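Local coordinates for protein putative protease I (Bacteroides thetaiotaomicron VPI-5482, PDB 3CNE) that binds flavins such as lumichrome, riboflavin, FMN and FAD as a homodimer, may store them, and appears to lack protease or chaperone activity, at residues Lys4-Leu18 with Glu66-Val78. Numbering follows the deposited sequence.
Sequences KVAVLAVNPVNGCGL and EFDALVFSCGDAV. With ZN (zinc ion), chain E.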
# COMPACT_ATOMS: atom_id res chain seq x y z
N LYS A 4 -4.51 -21.13 -0.82
CA LYS A 4 -3.53 -20.43 0.01
C LYS A 4 -2.47 -19.76 -0.88
O LYS A 4 -2.02 -20.36 -1.84
CB LYS A 4 -2.91 -21.39 1.01
CG LYS A 4 -3.95 -22.15 1.82
CD LYS A 4 -3.36 -22.79 3.06
CE LYS A 4 -4.40 -23.69 3.76
NZ LYS A 4 -3.87 -24.21 5.06
N VAL A 5 -2.11 -18.52 -0.55
CA VAL A 5 -1.18 -17.72 -1.36
C VAL A 5 0.09 -17.50 -0.56
O VAL A 5 0.05 -17.07 0.60
CB VAL A 5 -1.77 -16.30 -1.72
CG1 VAL A 5 -0.86 -15.56 -2.66
CG2 VAL A 5 -3.17 -16.43 -2.32
N ALA A 6 1.24 -17.81 -1.16
CA ALA A 6 2.49 -17.37 -0.58
C ALA A 6 2.85 -16.05 -1.22
O ALA A 6 3.03 -15.96 -2.44
CB ALA A 6 3.60 -18.41 -0.79
N VAL A 7 2.94 -15.01 -0.39
CA VAL A 7 3.34 -13.70 -0.83
C VAL A 7 4.83 -13.46 -0.53
O VAL A 7 5.26 -13.58 0.62
CB VAL A 7 2.47 -12.61 -0.16
CG1 VAL A 7 2.85 -11.23 -0.67
CG2 VAL A 7 0.98 -12.90 -0.43
N LEU A 8 5.59 -13.09 -1.55
CA LEU A 8 7.01 -12.79 -1.37
C LEU A 8 7.24 -11.30 -1.40
O LEU A 8 6.92 -10.64 -2.40
CB LEU A 8 7.84 -13.46 -2.45
CG LEU A 8 7.62 -14.95 -2.75
CD1 LEU A 8 8.59 -15.40 -3.85
CD2 LEU A 8 7.79 -15.81 -1.51
N ALA A 9 7.77 -10.79 -0.29
CA ALA A 9 8.08 -9.37 -0.14
C ALA A 9 9.59 -9.15 -0.14
O ALA A 9 10.30 -9.70 0.72
CB ALA A 9 7.42 -8.80 1.13
N VAL A 10 10.10 -8.42 -1.13
CA VAL A 10 11.53 -8.19 -1.18
C VAL A 10 11.86 -7.04 -0.21
O VAL A 10 10.97 -6.49 0.40
CB VAL A 10 12.02 -7.89 -2.60
CG1 VAL A 10 11.94 -9.20 -3.44
CG2 VAL A 10 11.23 -6.71 -3.25
N ASN A 11 13.13 -6.71 -0.07
CA ASN A 11 13.51 -5.69 0.91
C ASN A 11 14.50 -4.72 0.30
O ASN A 11 15.68 -5.06 0.14
CB ASN A 11 14.11 -6.39 2.11
CG ASN A 11 14.50 -5.46 3.20
OD1 ASN A 11 13.96 -4.37 3.32
ND2 ASN A 11 15.46 -5.87 4.02
N PRO A 12 14.06 -3.48 -0.03
CA PRO A 12 12.75 -2.87 0.21
C PRO A 12 11.68 -3.31 -0.79
O PRO A 12 12.01 -3.59 -1.91
CB PRO A 12 13.03 -1.37 0.03
CG PRO A 12 14.11 -1.33 -1.06
CD PRO A 12 14.99 -2.58 -0.75
N VAL A 13 10.42 -3.36 -0.35
CA VAL A 13 9.29 -3.73 -1.18
C VAL A 13 8.54 -2.45 -1.49
O VAL A 13 8.54 -1.49 -0.69
CB VAL A 13 8.34 -4.74 -0.42
CG1 VAL A 13 7.77 -4.13 0.82
CG2 VAL A 13 7.24 -5.44 -1.33
N ASN A 14 7.91 -2.42 -2.65
CA ASN A 14 6.97 -1.34 -2.91
C ASN A 14 5.68 -1.66 -2.16
O ASN A 14 4.98 -2.60 -2.49
CB ASN A 14 6.71 -1.25 -4.41
CG ASN A 14 5.82 -0.10 -4.77
OD1 ASN A 14 4.71 0.02 -4.23
ND2 ASN A 14 6.24 0.70 -5.77
N GLY A 15 5.38 -0.82 -1.18
CA GLY A 15 4.27 -1.04 -0.26
C GLY A 15 2.93 -0.80 -0.92
O GLY A 15 1.94 -1.37 -0.50
N CYS A 16 2.89 0.08 -1.92
CA CYS A 16 1.68 0.32 -2.64
C CYS A 16 1.28 -0.99 -3.37
O CYS A 16 0.14 -1.43 -3.23
CB CYS A 16 1.83 1.49 -3.64
SG CYS A 16 0.28 1.75 -4.57
N GLY A 17 2.22 -1.65 -4.04
CA GLY A 17 1.94 -2.96 -4.69
C GLY A 17 1.51 -4.02 -3.66
O GLY A 17 0.47 -4.67 -3.81
N LEU A 18 2.32 -4.17 -2.61
CA LEU A 18 2.10 -5.20 -1.61
C LEU A 18 0.66 -5.14 -1.07
O LEU A 18 -0.06 -6.12 -1.15
CB LEU A 18 3.10 -5.08 -0.45
CG LEU A 18 2.96 -6.16 0.64
CD1 LEU A 18 3.15 -7.59 0.06
CD2 LEU A 18 3.93 -5.92 1.78
N GLU A 66 2.39 -26.59 -0.30
CA GLU A 66 1.43 -26.21 0.74
C GLU A 66 0.60 -25.01 0.29
O GLU A 66 -0.33 -24.59 0.97
CB GLU A 66 2.22 -25.78 1.96
CG GLU A 66 1.87 -26.50 3.23
CD GLU A 66 3.07 -26.57 4.15
OE1 GLU A 66 3.91 -27.48 3.96
OE2 GLU A 66 3.17 -25.70 5.06
N PHE A 67 0.97 -24.44 -0.86
CA PHE A 67 0.33 -23.22 -1.34
C PHE A 67 -0.21 -23.46 -2.74
O PHE A 67 0.20 -24.40 -3.42
CB PHE A 67 1.32 -22.07 -1.30
CG PHE A 67 1.71 -21.65 0.09
CD1 PHE A 67 1.00 -20.66 0.75
CD2 PHE A 67 2.79 -22.25 0.74
CE1 PHE A 67 1.37 -20.26 2.05
CE2 PHE A 67 3.16 -21.85 2.03
CZ PHE A 67 2.45 -20.85 2.68
N ASP A 68 -1.17 -22.63 -3.15
CA ASP A 68 -1.79 -22.75 -4.48
C ASP A 68 -1.27 -21.69 -5.45
O ASP A 68 -1.44 -21.80 -6.66
CB ASP A 68 -3.30 -22.62 -4.32
CG ASP A 68 -3.88 -23.71 -3.44
OD1 ASP A 68 -4.03 -24.83 -3.93
OD2 ASP A 68 -4.14 -23.46 -2.25
N ALA A 69 -0.66 -20.65 -4.89
CA ALA A 69 -0.33 -19.44 -5.63
C ALA A 69 0.89 -18.79 -5.00
O ALA A 69 1.10 -18.91 -3.80
CB ALA A 69 -1.50 -18.45 -5.63
N LEU A 70 1.67 -18.12 -5.84
CA LEU A 70 2.76 -17.26 -5.41
C LEU A 70 2.49 -15.86 -5.93
O LEU A 70 2.16 -15.68 -7.11
CB LEU A 70 4.08 -17.79 -5.94
CG LEU A 70 5.41 -17.15 -5.53
CD1 LEU A 70 6.55 -18.13 -5.73
CD2 LEU A 70 5.70 -15.92 -6.41
N VAL A 71 2.63 -14.87 -5.04
CA VAL A 71 2.68 -13.46 -5.43
C VAL A 71 4.12 -12.95 -5.28
O VAL A 71 4.73 -13.13 -4.23
CB VAL A 71 1.74 -12.56 -4.58
CG1 VAL A 71 2.00 -11.12 -4.85
CG2 VAL A 71 0.25 -12.88 -4.88
N PHE A 72 4.66 -12.35 -6.34
CA PHE A 72 5.95 -11.68 -6.22
C PHE A 72 5.71 -10.18 -6.15
O PHE A 72 5.30 -9.55 -7.14
CB PHE A 72 6.91 -11.98 -7.38
CG PHE A 72 8.25 -11.31 -7.19
CD1 PHE A 72 9.22 -11.89 -6.36
CD2 PHE A 72 8.52 -10.08 -7.77
CE1 PHE A 72 10.48 -11.25 -6.13
CE2 PHE A 72 9.76 -9.45 -7.57
CZ PHE A 72 10.73 -10.04 -6.74
N SER A 73 5.96 -9.62 -4.98
CA SER A 73 5.68 -8.21 -4.75
C SER A 73 7.01 -7.44 -4.85
O SER A 73 7.89 -7.55 -4.00
CB SER A 73 4.99 -8.03 -3.39
OG SER A 73 4.22 -6.84 -3.36
N CYS A 74 7.12 -6.67 -5.92
CA CYS A 74 8.37 -6.09 -6.32
C CYS A 74 8.72 -4.84 -5.47
O CYS A 74 7.89 -4.30 -4.75
CB CYS A 74 8.24 -5.73 -7.80
SG CYS A 74 9.78 -5.42 -8.67
N GLY A 75 9.95 -4.39 -5.60
CA GLY A 75 10.43 -3.24 -4.86
C GLY A 75 11.81 -2.87 -5.36
O GLY A 75 12.32 -3.47 -6.30
N ASP A 76 12.44 -1.89 -4.70
CA ASP A 76 13.70 -1.37 -5.16
C ASP A 76 14.85 -2.33 -4.90
O ASP A 76 15.95 -2.09 -5.37
CB ASP A 76 13.95 0.01 -4.54
CG ASP A 76 13.05 1.08 -5.14
OD1 ASP A 76 12.37 0.81 -6.16
OD2 ASP A 76 13.03 2.18 -4.59
N ALA A 77 14.59 -3.41 -4.17
CA ALA A 77 15.53 -4.53 -4.10
C ALA A 77 15.77 -5.22 -5.43
O ALA A 77 16.87 -5.75 -5.68
CB ALA A 77 15.06 -5.58 -3.07
N VAL A 78 14.76 -5.26 -6.28
CA VAL A 78 14.88 -6.11 -7.49
C VAL A 78 15.97 -5.64 -8.47
O VAL A 78 16.73 -6.46 -8.98
CB VAL A 78 13.53 -6.26 -8.20
CG1 VAL A 78 13.68 -7.04 -9.49
CG2 VAL A 78 12.53 -6.95 -7.24
ZN ZN E . 9.89 -3.27 -9.46
O HOH W 1 5.25 -4.50 -4.35
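S73 N hydrogen-bonds to L8 O, and S73 OG, anti to the backbone N (chi1 -155°), lies 3.2 Å from L18 CA and donates to a water that donates to N14 O and C74 O. N14 N hydrogen-bonds to C74 O, in the carbonyl plane on a lone pair, tying the loop to the helix start. L8 CD1 sits in the fork of L70, 3.9 Å from each of L70 CD1 and L70 CD2, the side chains crossing at about a right angle. At the other end K4 O receives D68 N, and K4 N gives a 2.8 Å hydrogen bond to the anti lone pair of D68 OD2. Without the carboxylate, as with an alanine at D68, K4 N would probably lose this acceptor, leaving D68 N to K4 O as the main tie. K4 CB lies 4.0 Å from F67 CD1, its extended chain leading away; A6 CB makes a CH-pi contact over the F67 ring. C74 SG binds zinc at 2.3 Å; C111 is a second ligand. Parallel strands 4-9 and 69-73 adjoin mid-sheet, with helix 15-27 on the V5, V7 and V71 face and helix 88-102 on the L8 and L70 face, as in the DJ-1/PfpI alpha/beta sandwich.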